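Local structure of TrwC (Escherichia coli, 1ZM5) at residues A109-V114 against L160-V165. The protein is probably the relaxase of a conjugative plasmid, its N-terminal domain, the part described here, binding plasmid DNA and a metal ion for strand nicking. Sequence-based numbering, arbitrary orientation.
Sequences AHDRAV and LHTHAV. With CU (copper (II) ion), chain D.
His110 and Val114 of helix 109-114 face Leu160 and Thr162 of strand 160-165, the two axes running roughly the same way at 33° and 9.6 Å apart at closest approach. The His110 ring carries most of the contact. With CG anti to the backbone N (chi1 168°), the ring extends to the strand and meets Thr162 near its plane. His110 NE2 and Thr162 OG1 share a hydrogen bond of 2.8 Å, in which either could be the donor. Leu160 covers one ring face: its CG lies 4.0 Å from the centroid of the His110 ring, a CH-pi contact almost along the ring normal. CG2 of Val114 lies against the opposite face, toward the rim. At the other ring nitrogen, His110 ND1 bonds to Tyr196 of helix 189-206, so both nitrogens are engaged and the ring's rotation is fixed. A leucine in place of His110 would probably leave Thr162 OG1 and the Tyr196 hydroxyl without this buried partner. A water also joins Thr162 OG1 to Asp111 OD1, while Asp111 OD2 pairs with Arg149. On the other side of the strand, His161 NE2 and His163 NE2 each bind copper at 2.2 Å, with His150 and a water completing the site. This is the three-histidine metal site of the HUH relaxase fold, its central antiparallel sheet backed here by helix 104-122.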
ATOM      1  N   ALA B 109      13.731  -1.581   5.912  1.00 22.66           N
ATOM      2  CA  ALA B 109      13.245  -0.484   6.739  1.00 21.31           C
ATOM      3  C   ALA B 109      11.780  -0.252   6.417  1.00 21.76           C
ATOM      4  O   ALA B 109      10.936  -0.155   7.310  1.00 20.84           O
ATOM      5  CB  ALA B 109      14.056   0.786   6.453  1.00 19.27           C
ATOM      6  N   HIS B 110      11.496  -0.169   5.121  1.00 23.09           N
ATOM      7  CA  HIS B 110      10.148   0.039   4.617  1.00 20.55           C
ATOM      8  C   HIS B 110       9.241  -1.117   5.025  1.00 20.60           C
ATOM      9  O   HIS B 110       8.128  -0.898   5.489  1.00 20.89           O
ATOM     10  CB  HIS B 110      10.189   0.167   3.091  1.00 20.06           C
ATOM     11  CG  HIS B 110       8.844   0.101   2.440  1.00 18.72           C
ATOM     12  ND1 HIS B 110       7.957   1.155   2.450  1.00 20.34           N
ATOM     13  CD2 HIS B 110       8.226  -0.904   1.776  1.00 18.07           C
ATOM     14  CE1 HIS B 110       6.848   0.802   1.821  1.00 20.13           C
ATOM     15  NE2 HIS B 110       6.985  -0.444   1.404  1.00 17.83           N
ATOM     16  N   ASP B 111       9.712  -2.349   4.866  1.00 21.72           N
ATOM     17  CA  ASP B 111       8.890  -3.497   5.234  1.00 24.21           C
ATOM     18  C   ASP B 111       8.553  -3.516   6.719  1.00 24.09           C
ATOM     19  O   ASP B 111       7.455  -3.910   7.101  1.00 25.19           O
ATOM     20  CB  ASP B 111       9.566  -4.813   4.837  1.00 26.30           C
ATOM     21  CG  ASP B 111       9.749  -4.944   3.336  1.00 28.85           C
ATOM     22  OD1 ASP B 111       8.922  -4.388   2.574  1.00 26.79           O
ATOM     23  OD2 ASP B 111      10.715  -5.620   2.920  1.00 32.88           O
ATOM     24  N   ARG B 112       9.486  -3.087   7.560  1.00 24.95           N
ATOM     25  CA  ARG B 112       9.211  -3.057   8.992  1.00 26.80           C
ATOM     26  C   ARG B 112       8.206  -1.954   9.284  1.00 24.45           C
ATOM     27  O   ARG B 112       7.210  -2.181   9.969  1.00 24.96           O
ATOM     28  CB  ARG B 112      10.493  -2.820   9.788  1.00 30.94           C
ATOM     29  CG  ARG B 112      11.431  -3.997   9.768  1.00 34.31           C
ATOM     30  CD  ARG B 112      12.794  -3.621  10.296  1.00 39.57           C
ATOM     31  NE  ARG B 112      13.701  -4.764  10.270  1.00 44.64           N
ATOM     32  CZ  ARG B 112      15.010  -4.680  10.478  1.00 47.26           C
ATOM     33  NH1 ARG B 112      15.564  -3.500  10.723  1.00 48.44           N
ATOM     34  NH2 ARG B 112      15.762  -5.776  10.456  1.00 49.27           N
ATOM     35  N   ALA B 113       8.453  -0.761   8.752  1.00 22.13           N
ATOM     36  CA  ALA B 113       7.535   0.346   8.978  1.00 21.43           C
ATOM     37  C   ALA B 113       6.127  -0.123   8.610  1.00 21.78           C
ATOM     38  O   ALA B 113       5.163   0.130   9.336  1.00 22.33           O
ATOM     39  CB  ALA B 113       7.941   1.558   8.132  1.00 19.24           C
ATOM     40  N   VAL B 114       6.009  -0.840   7.496  1.00 20.20           N
ATOM     41  CA  VAL B 114       4.701  -1.317   7.068  1.00 18.41           C
ATOM     42  C   VAL B 114       4.124  -2.363   8.006  1.00 19.33           C
ATOM     43  O   VAL B 114       2.954  -2.296   8.365  1.00 20.28           O
ATOM     44  CB  VAL B 114       4.739  -1.924   5.636  1.00 16.72           C
ATOM     45  CG1 VAL B 114       3.392  -2.573   5.316  1.00  9.95           C
ATOM     46  CG2 VAL B 114       5.062  -0.841   4.614  1.00 10.23           C
ATOM     47  N   LEU B 160       8.957   3.084  -4.284  1.00 19.52           N
ATOM     48  CA  LEU B 160       8.851   1.993  -3.327  1.00 17.51           C
ATOM     49  C   LEU B 160       7.522   2.030  -2.594  1.00 16.15           C
ATOM     50  O   LEU B 160       7.207   2.985  -1.879  1.00 15.64           O
ATOM     51  CB  LEU B 160      10.016   2.041  -2.319  1.00 18.53           C
ATOM     52  CG  LEU B 160      10.018   0.980  -1.200  1.00 18.70           C
ATOM     53  CD1 LEU B 160      10.044  -0.414  -1.801  1.00 19.15           C
ATOM     54  CD2 LEU B 160      11.225   1.177  -0.295  1.00 20.21           C
ATOM     55  N   HIS B 161       6.724   0.992  -2.784  1.00 15.01           N
ATOM     56  CA  HIS B 161       5.449   0.941  -2.095  1.00 14.89           C
ATOM     57  C   HIS B 161       4.925  -0.469  -1.917  1.00 14.71           C
ATOM     58  O   HIS B 161       5.320  -1.401  -2.627  1.00 14.22           O
ATOM     59  CB  HIS B 161       4.407   1.815  -2.804  1.00 16.54           C
ATOM     60  CG  HIS B 161       4.036   1.349  -4.179  1.00 20.48           C
ATOM     61  ND1 HIS B 161       4.882   1.463  -5.262  1.00 22.30           N
ATOM     62  CD2 HIS B 161       2.881   0.827  -4.659  1.00 18.95           C
ATOM     63  CE1 HIS B 161       4.263   1.039  -6.348  1.00 19.87           C
ATOM     64  NE2 HIS B 161       3.048   0.649  -6.010  1.00 19.75           N
ATOM     65  N   THR B 162       4.048  -0.626  -0.938  1.00 13.06           N
ATOM     66  CA  THR B 162       3.462  -1.919  -0.661  1.00 13.10           C
ATOM     67  C   THR B 162       1.955  -1.777  -0.607  1.00 15.47           C
ATOM     68  O   THR B 162       1.418  -0.791  -0.086  1.00 15.65           O
ATOM     69  CB  THR B 162       3.922  -2.488   0.703  1.00 13.53           C
ATOM     70  OG1 THR B 162       5.351  -2.611   0.731  1.00 12.64           O
ATOM     71  CG2 THR B 162       3.284  -3.841   0.949  1.00  9.89           C
ATOM     72  N   HIS B 163       1.283  -2.770  -1.168  1.00 16.92           N
ATOM     73  CA  HIS B 163      -0.160  -2.842  -1.161  1.00 18.17           C
ATOM     74  C   HIS B 163      -0.495  -3.828  -0.046  1.00 19.63           C
ATOM     75  O   HIS B 163      -0.176  -5.015  -0.140  1.00 21.44           O
ATOM     76  CB  HIS B 163      -0.659  -3.388  -2.492  1.00 19.49           C
ATOM     77  CG  HIS B 163      -0.457  -2.447  -3.637  1.00 20.54           C
ATOM     78  ND1 HIS B 163      -1.172  -1.275  -3.767  1.00 19.51           N
ATOM     79  CD2 HIS B 163       0.403  -2.486  -4.683  1.00 17.51           C
ATOM     80  CE1 HIS B 163      -0.756  -0.628  -4.843  1.00 22.09           C
ATOM     81  NE2 HIS B 163       0.199  -1.342  -5.415  1.00 22.40           N
ATOM     82  N   ALA B 164      -1.103  -3.340   1.027  1.00 20.28           N
ATOM     83  CA  ALA B 164      -1.478  -4.221   2.123  1.00 20.21           C
ATOM     84  C   ALA B 164      -2.957  -4.517   1.915  1.00 19.74           C
ATOM     85  O   ALA B 164      -3.812  -3.729   2.296  1.00 23.23           O
ATOM     86  CB  ALA B 164      -1.250  -3.533   3.462  1.00 17.52           C
ATOM     87  N   VAL B 165      -3.260  -5.640   1.285  1.00 17.94           N
ATOM     88  CA  VAL B 165      -4.653  -5.964   1.048  1.00 19.99           C
ATOM     89  C   VAL B 165      -5.270  -6.693   2.238  1.00 20.17           C
ATOM     90  O   VAL B 165      -5.004  -7.875   2.486  1.00 16.88           O
ATOM     91  CB  VAL B 165      -4.830  -6.820  -0.221  1.00 21.05           C
ATOM     92  CG1 VAL B 165      -6.313  -7.147  -0.422  1.00 23.33           C
ATOM     93  CG2 VAL B 165      -4.304  -6.067  -1.430  1.00 18.79           C
TER
HETATM   94 CU    CU D 300       1.849  -1.009  -6.888  1.00 35.43          CU
HETATM   95  O   HOH W   1       6.155  -4.434   2.457  1.00 25.19           O
HETATM   96  O   HOH W   2       0.804   0.865  -7.295  1.00 34.47           O